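Local coordinates for MexT protein (Pseudomonas aeruginosa, PDB 6L33), which activates transcription of the MexEF-OprN efflux pump as a LysR-type regulator, represented here by its regulatory domain, at the interface of chains A and B. Residues are numbered along the deposited sequence; one frame, centred on the assembly and turned at random. Chains: chain A/B, MexT protein.

Contact 1: the interface of chains A and B. Residues chain A 19, 40-43; chain B 111, 133-136.
The carboxylate of A:Glu19 and the side-chain amide of B:Gln136 meet tip to tip, their planes turned 39° apart. Carboxylate oxygen OE1 sits over one face of the amide, roughly above its carbon, a close polar approach without a hydrogen bond between the two groups. B:Pro135 also meets this carboxylate tip to tip, its ring atom CG 3.3 Å from A:Glu19 OE2. A:Glu19 reaches both from helix 16-21 because CG stands anti to the backbone N (chi1 -179°) and the chain runs on extended. The side chains of A:Arg43 and B:Gln136 cross at about a right angle, while A:Arg43 CB rests 3.6 Å from B:Pro135 CG. The proline is thus wedged between strand 38-43 and the glutamate. At the opposite end, the bent A:Arg42 chain lays CD 3.5 Å from CA of B:Gly111, which also receives A:Val40 CG1 at 3.7 Å. The contact is one half of the two-fold interface between regulatory domains, probably that of the dimer. A parallel beta bridge pairs A:Val40 with B:Ala133 where the edges of two strands, 38-43 and 129-134, meet. Its hydrogen bond runs from A:Val41 N to B:Ala133 O, 2.8 Å long and 166° at the hydrogen.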
loop_
_atom_site.group_PDB
_atom_site.type_symbol
_atom_site.label_atom_id
_atom_site.label_comp_id
_atom_site.label_asym_id
_atom_site.label_seq_id
_atom_site.Cartn_x
_atom_site.Cartn_y
_atom_site.Cartn_z
ATOM N N GLU A 19 -3.543 6.285 -3.803
ATOM C CA GLU A 19 -2.320 6.652 -3.095
ATOM C C GLU A 19 -1.099 6.488 -3.990
ATOM O O GLU A 19 -0.155 7.283 -3.923
ATOM C CB GLU A 19 -2.172 5.805 -1.830
ATOM C CG GLU A 19 -0.940 6.140 -1.002
ATOM C CD GLU A 19 -0.940 5.463 0.357
ATOM O OE1 GLU A 19 0.158 5.186 0.884
ATOM O OE2 GLU A 19 -2.036 5.209 0.900
ATOM N N VAL A 40 -2.761 13.541 7.163
ATOM C CA VAL A 40 -2.770 12.139 7.563
ATOM C C VAL A 40 -3.472 11.356 6.463
ATOM O O VAL A 40 -4.612 11.669 6.099
ATOM C CB VAL A 40 -3.460 11.937 8.921
ATOM C CG1 VAL A 40 -3.532 10.455 9.269
ATOM C CG2 VAL A 40 -2.728 12.708 10.009
ATOM N N VAL A 41 -2.789 10.353 5.922
ATOM C CA VAL A 41 -3.341 9.489 4.884
ATOM C C VAL A 41 -3.572 8.114 5.492
ATOM O O VAL A 41 -2.646 7.507 6.045
ATOM C CB VAL A 41 -2.414 9.397 3.663
ATOM C CG1 VAL A 41 -3.007 8.461 2.622
ATOM C CG2 VAL A 41 -2.169 10.774 3.071
ATOM N N ARG A 42 -4.804 7.624 5.393
ATOM C CA ARG A 42 -5.154 6.278 5.816
ATOM C C ARG A 42 -5.396 5.410 4.588
ATOM O O ARG A 42 -6.034 5.845 3.624
ATOM C CB ARG A 42 -6.401 6.280 6.706
ATOM C CG ARG A 42 -6.256 7.080 7.991
ATOM C CD ARG A 42 -5.299 6.407 8.964
ATOM N NE ARG A 42 -5.560 4.977 9.104
ATOM C CZ ARG A 42 -6.462 4.456 9.932
ATOM N NH1 ARG A 42 -6.629 3.143 9.989
ATOM N NH2 ARG A 42 -7.195 5.247 10.702
ATOM N N ARG A 43 -4.878 4.187 4.624
ATOM C CA ARG A 43 -5.076 3.236 3.541
ATOM C C ARG A 43 -6.391 2.498 3.753
ATOM O O ARG A 43 -6.628 1.937 4.828
ATOM C CB ARG A 43 -3.914 2.246 3.469
ATOM C CG ARG A 43 -3.921 1.374 2.222
ATOM C CD ARG A 43 -2.583 0.682 2.019
ATOM N NE ARG A 43 -2.645 -0.327 0.966
ATOM C CZ ARG A 43 -3.113 -1.559 1.140
ATOM N NH1 ARG A 43 -3.561 -1.937 2.329
ATOM N NH2 ARG A 43 -3.133 -2.413 0.125
ATOM N N GLY B 111 -2.926 6.145 11.580
ATOM C CA GLY B 111 -3.271 7.552 11.579
ATOM C C GLY B 111 -2.757 8.365 12.746
ATOM O O GLY B 111 -3.178 9.516 12.904
ATOM N N ALA B 133 1.658 11.899 7.661
ATOM C CA ALA B 133 1.566 10.515 8.100
ATOM C C ALA B 133 1.062 9.689 6.928
ATOM O O ALA B 133 -0.015 9.966 6.388
ATOM C CB ALA B 133 0.641 10.374 9.310
ATOM N N VAL B 134 1.843 8.694 6.526
ATOM C CA VAL B 134 1.467 7.831 5.409
ATOM C C VAL B 134 1.336 6.403 5.924
ATOM O O VAL B 134 2.002 6.037 6.903
ATOM C CB VAL B 134 2.485 7.930 4.261
ATOM C CG1 VAL B 134 2.537 9.357 3.730
ATOM C CG2 VAL B 134 3.854 7.475 4.725
ATOM N N PRO B 135 0.495 5.572 5.312
ATOM C CA PRO B 135 0.267 4.210 5.821
ATOM C C PRO B 135 1.194 3.138 5.263
ATOM O O PRO B 135 0.970 1.957 5.548
ATOM C CB PRO B 135 -1.178 3.943 5.381
ATOM C CG PRO B 135 -1.312 4.701 4.096
ATOM C CD PRO B 135 -0.416 5.910 4.202
ATOM N N GLN B 136 2.220 3.497 4.493
ATOM C CA GLN B 136 3.092 2.501 3.887
ATOM C C GLN B 136 4.459 3.114 3.624
ATOM O O GLN B 136 4.654 4.327 3.724
ATOM C CB GLN B 136 2.504 1.959 2.584
ATOM C CG GLN B 136 2.525 2.965 1.451
ATOM C CD GLN B 136 1.614 2.571 0.311
ATOM O OE1 GLN B 136 0.684 1.787 0.490
ATOM N NE2 GLN B 136 1.874 3.117 -0.871
#

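Contact 2: the interface of chains A and B. Residues chain A 136, 138-139; chain B 16, 19-20, 138-139.
A:Gln136 and B:Glu19 approach tip to tip with amide and carboxylate stacked nearly parallel, 5° apart, A:Gln136 CD 3.4 Å from B:Glu19 CD. A water joins their outer atoms, 2.6 Å from B:Glu19 OE2 and more loosely near A:Gln136 OE1. The amide nitrogen of A:Gln136 points the other way: NE2 lies 3.5 Å above one face of the B:Phe20 ring, offset toward the rim, and makes a weak hydrogen bond to the backbone O of B:Asp16. CG of A:Gln136 starts in the crowded position between backbone N and carbonyl carbon (chi1 58°), and the extended chain carries the amide to B:Glu19 and B:Phe20. A:Asn138 meets the same ring differently, its amide perpendicular to the ring plane and its CG at the edge; backbone O of A:Asn138 is 3.3 Å from B:Phe20 CE1. The two Asn138 side chains slide past each other in opposite directions, with A:Asn138 ND2 3.7 Å from B:Asn138 CB. B:Asp16 OD2 accepts a 2.9 Å hydrogen bond from B:Asn138 N, which probably steadies that loop. The site closes the middle of the two-fold interface, where the 136-139 loop of chain A meets the start of helix 18-33 and the Asn138 loop of chain B, probably helping to set the dimer geometry.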
loop_
_atom_site.group_PDB
_atom_site.type_symbol
_atom_site.label_atom_id
_atom_site.label_comp_id
_atom_site.label_asym_id
_atom_site.label_seq_id
_atom_site.Cartn_x
_atom_site.Cartn_y
_atom_site.Cartn_z
ATOM N N GLN A 136 -1.096 -4.224 -3.648
ATOM C CA GLN A 136 -0.466 -2.971 -4.039
ATOM C C GLN A 136 -0.175 -2.962 -5.531
ATOM O O GLN A 136 0.076 -4.005 -6.142
ATOM C CB GLN A 136 0.832 -2.729 -3.253
ATOM C CG GLN A 136 1.875 -3.824 -3.410
ATOM C CD GLN A 136 2.975 -3.725 -2.371
ATOM O OE1 GLN A 136 2.704 -3.579 -1.180
ATOM N NE2 GLN A 136 4.225 -3.799 -2.818
ATOM N N ASN A 138 2.277 -0.689 -6.810
ATOM C CA ASN A 138 3.700 -0.417 -6.964
ATOM C C ASN A 138 4.481 -1.723 -7.037
ATOM O O ASN A 138 4.300 -2.620 -6.208
ATOM C CB ASN A 138 4.203 0.443 -5.804
ATOM C CG ASN A 138 5.413 1.282 -6.178
ATOM O OD1 ASN A 138 5.961 1.153 -7.275
ATOM N ND2 ASN A 138 5.835 2.149 -5.265
ATOM N N GLY A 139 5.342 -1.831 -8.043
ATOM C CA GLY A 139 6.094 -3.044 -8.270
ATOM C C GLY A 139 5.405 -4.073 -9.134
ATOM O O GLY A 139 5.911 -5.196 -9.246
ATOM N N ASP B 16 4.717 -4.066 3.095
ATOM C CA ASP B 16 4.694 -3.526 1.738
ATOM C C ASP B 16 6.092 -3.441 1.135
ATOM O O ASP B 16 6.243 -3.554 -0.086
ATOM C CB ASP B 16 3.998 -2.161 1.720
ATOM C CG ASP B 16 4.875 -1.039 2.236
ATOM O OD1 ASP B 16 5.022 -0.911 3.468
ATOM O OD2 ASP B 16 5.401 -0.269 1.407
ATOM N N GLU B 19 7.224 -7.125 0.145
ATOM C CA GLU B 19 6.535 -7.614 -1.045
ATOM C C GLU B 19 7.348 -7.392 -2.317
ATOM O O GLU B 19 7.259 -8.193 -3.255
ATOM C CB GLU B 19 5.169 -6.933 -1.151
ATOM C CG GLU B 19 4.404 -7.235 -2.418
ATOM C CD GLU B 19 2.908 -7.124 -2.225
ATOM O OE1 GLU B 19 2.173 -7.118 -3.236
ATOM O OE2 GLU B 19 2.468 -7.044 -1.059
ATOM N N PHE B 20 8.155 -6.330 -2.369
ATOM C CA PHE B 20 8.891 -6.022 -3.592
ATOM C C PHE B 20 9.939 -7.087 -3.898
ATOM O O PHE B 20 10.057 -7.544 -5.041
ATOM C CB PHE B 20 9.543 -4.644 -3.479
ATOM C CG PHE B 20 8.581 -3.508 -3.658
ATOM C CD1 PHE B 20 8.224 -3.077 -4.925
ATOM C CD2 PHE B 20 8.030 -2.874 -2.558
ATOM C CE1 PHE B 20 7.334 -2.031 -5.091
ATOM C CE2 PHE B 20 7.141 -1.831 -2.717
ATOM C CZ PHE B 20 6.792 -1.407 -3.985
ATOM N N ASN B 138 6.489 2.239 0.579
ATOM C CA ASN B 138 6.754 2.500 -0.829
ATOM C C ASN B 138 6.079 3.791 -1.281
ATOM O O ASN B 138 5.006 4.164 -0.799
ATOM C CB ASN B 138 6.293 1.328 -1.698
ATOM C CG ASN B 138 4.834 0.968 -1.485
ATOM O OD1 ASN B 138 3.935 1.739 -1.819
ATOM N ND2 ASN B 138 4.592 -0.219 -0.943
ATOM N N GLY B 139 6.732 4.480 -2.218
ATOM C CA GLY B 139 6.285 5.777 -2.679
ATOM C C GLY B 139 6.727 6.944 -1.825
ATOM O O GLY B 139 6.501 8.097 -2.215
HETATM O O HOH W 1 1.870 -5.794 1.113
#

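Contact 3: the interface of chains A and B. Residues chain A 132-136, 143; chain B 19, 23-24, 27, 41.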
loop_
_atom_site.group_PDB
_atom_site.type_symbol
_atom_site.label_atom_id
_atom_site.label_comp_id
_atom_site.label_asym_id
_atom_site.label_seq_id
_atom_site.Cartn_x
_atom_site.Cartn_y
_atom_site.Cartn_z
ATOM N N LEU A 132 -3.524 -14.868 -8.962
ATOM C CA LEU A 132 -2.779 -14.157 -7.933
ATOM C C LEU A 132 -3.562 -12.927 -7.494
ATOM O O LEU A 132 -4.199 -12.268 -8.319
ATOM C CB LEU A 132 -1.396 -13.746 -8.453
ATOM C CG LEU A 132 -0.689 -12.585 -7.752
ATOM C CD1 LEU A 132 -0.056 -13.066 -6.457
ATOM C CD2 LEU A 132 0.343 -11.945 -8.664
ATOM N N ALA A 133 -3.505 -12.624 -6.195
ATOM C CA ALA A 133 -4.100 -11.416 -5.634
ATOM C C ALA A 133 -3.072 -10.721 -4.751
ATOM O O ALA A 133 -2.584 -11.310 -3.781
ATOM C CB ALA A 133 -5.365 -11.736 -4.832
ATOM N N VAL A 134 -2.750 -9.477 -5.081
ATOM C CA VAL A 134 -1.795 -8.683 -4.312
ATOM C C VAL A 134 -2.509 -7.424 -3.843
ATOM O O VAL A 134 -3.545 -7.033 -4.410
ATOM C CB VAL A 134 -0.527 -8.352 -5.135
ATOM C CG1 VAL A 134 0.208 -9.624 -5.509
ATOM C CG2 VAL A 134 -0.885 -7.547 -6.372
ATOM N N PRO A 135 -1.996 -6.765 -2.804
ATOM C CA PRO A 135 -2.654 -5.562 -2.279
ATOM C C PRO A 135 -2.140 -4.236 -2.824
ATOM O O PRO A 135 -2.713 -3.197 -2.479
ATOM C CB PRO A 135 -2.355 -5.666 -0.778
ATOM C CG PRO A 135 -0.998 -6.280 -0.732
ATOM C CD PRO A 135 -0.910 -7.221 -1.914
ATOM N N GLN A 136 -1.096 -4.224 -3.648
ATOM C CA GLN A 136 -0.466 -2.971 -4.039
ATOM C C GLN A 136 -0.175 -2.962 -5.531
ATOM O O GLN A 136 0.076 -4.005 -6.142
ATOM C CB GLN A 136 0.832 -2.729 -3.253
ATOM C CG GLN A 136 1.875 -3.824 -3.410
ATOM C CD GLN A 136 2.975 -3.725 -2.371
ATOM O OE1 GLN A 136 2.704 -3.579 -1.180
ATOM N NE2 GLN A 136 4.225 -3.799 -2.818
ATOM N N LEU A 143 6.694 -7.685 -10.973
ATOM C CA LEU A 143 5.884 -8.852 -10.646
ATOM C C LEU A 143 5.474 -9.625 -11.895
ATOM O O LEU A 143 5.490 -10.861 -11.894
ATOM C CB LEU A 143 4.647 -8.424 -9.856
ATOM C CG LEU A 143 3.775 -9.573 -9.355
ATOM C CD1 LEU A 143 4.653 -10.623 -8.703
ATOM C CD2 LEU A 143 2.714 -9.074 -8.388
ATOM N N GLU B 19 7.224 -7.125 0.145
ATOM C CA GLU B 19 6.535 -7.614 -1.045
ATOM C C GLU B 19 7.348 -7.392 -2.317
ATOM O O GLU B 19 7.259 -8.193 -3.255
ATOM C CB GLU B 19 5.169 -6.933 -1.151
ATOM C CG GLU B 19 4.404 -7.235 -2.418
ATOM C CD GLU B 19 2.908 -7.124 -2.225
ATOM O OE1 GLU B 19 2.173 -7.118 -3.236
ATOM O OE2 GLU B 19 2.468 -7.044 -1.059
ATOM N N LEU B 23 8.178 -11.386 -3.275
ATOM C CA LEU B 23 7.086 -11.925 -4.084
ATOM C C LEU B 23 7.529 -12.436 -5.452
ATOM O O LEU B 23 7.136 -13.560 -5.813
ATOM C CB LEU B 23 5.981 -10.866 -4.203
ATOM C CG LEU B 23 4.515 -11.300 -4.257
ATOM C CD1 LEU B 23 3.598 -10.101 -4.222
ATOM C CD2 LEU B 23 4.246 -12.083 -5.501
ATOM N N PRO B 24 8.299 -11.700 -6.258
ATOM C CA PRO B 24 8.589 -12.167 -7.630
ATOM C C PRO B 24 9.304 -13.510 -7.655
ATOM O O PRO B 24 8.853 -14.422 -8.365
ATOM C CB PRO B 24 9.455 -11.040 -8.218
ATOM C CG PRO B 24 9.032 -9.835 -7.465
ATOM C CD PRO B 24 8.767 -10.313 -6.062
ATOM N N LEU B 27 6.739 -16.325 -6.280
ATOM C CA LEU B 27 5.678 -16.710 -7.208
ATOM C C LEU B 27 6.164 -17.714 -8.243
ATOM O O LEU B 27 5.439 -18.649 -8.602
ATOM C CB LEU B 27 5.127 -15.472 -7.912
ATOM C CG LEU B 27 3.811 -14.893 -7.403
ATOM C CD1 LEU B 27 3.261 -13.924 -8.426
ATOM C CD2 LEU B 27 2.795 -15.977 -7.085
ATOM N N VAL B 41 -2.309 -12.315 -1.253
ATOM C CA VAL B 41 -1.411 -11.562 -0.384
ATOM C C VAL B 41 -2.200 -10.414 0.230
ATOM O O VAL B 41 -2.784 -9.595 -0.491
ATOM C CB VAL B 41 -0.184 -11.035 -1.144
ATOM C CG1 VAL B 41 0.757 -10.316 -0.187
ATOM C CG2 VAL B 41 0.535 -12.170 -1.858
HETATM O O HOH W 2 1.870 -5.794 1.113
#
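This is a strand-and-helix interface between two LysR-type regulatory domains, which share the periplasmic-binding-protein-like fold of the family; it joins strand 129-134 of chain A to helix 18-33 and strand 38-43 of chain B, in the head-to-tail, antiparallel pairing of whole domains typical of LysR-type regulators, and so is probably part of the working dimer. Leucine branches from both chains interlock. B:Leu27 places CD1 between two partners, 3.5 Å from A:Leu132 CD2 and 3.6 Å from A:Leu143 CD1, meeting the first obliquely and the second at about a right angle. One turn earlier on the helix, B:Leu23 splits its branches: CD2 touches A:Leu143 CD1 at 3.5 Å, while CD1 lies 3.7 Å from A:Val134 CG1. A:Leu143 reaches them from helix 140-144 with CG anti to its backbone N (chi1 -175°), one methyl, CD1, making both leucine contacts. B:Pro24 packs more distantly against this methyl. Beyond the leucines the carboxylate of B:Glu19 lies against apolar atoms: B:Glu19 crosses A:Val134 obliquely, OE1 3.5 Å from CB, and also meets A:Pro135 tip to tip, with OE1 3.4 Å from its ring carbon CD. A:Pro135 CD further lies against B:Val41 CG1 on the neighbouring strand, where the backbone N of B:Val41 gives a 2.7 Å hydrogen bond to A:Ala133 O.

Contact 1 and contact 3, whose C-alpha centres lie about 20 Å apart, use the same surfaces with the chains exchanged: strand 38-43 of one domain against strand 129-134 of the other, joined by Glu19 and the Pro135-Gln136 segment. Contact 2 sits between them, about 14 Å from contact 1 and 9 Å from contact 3, and shares A:Gln136 and B:Glu19 with the latter. Gln136 thus carries the chain from the strand pairing into the central loops. The three together form one continuous two-fold seam, which probably holds the two regulatory domains in a fixed relation, if the same dimer forms in full-length MexT.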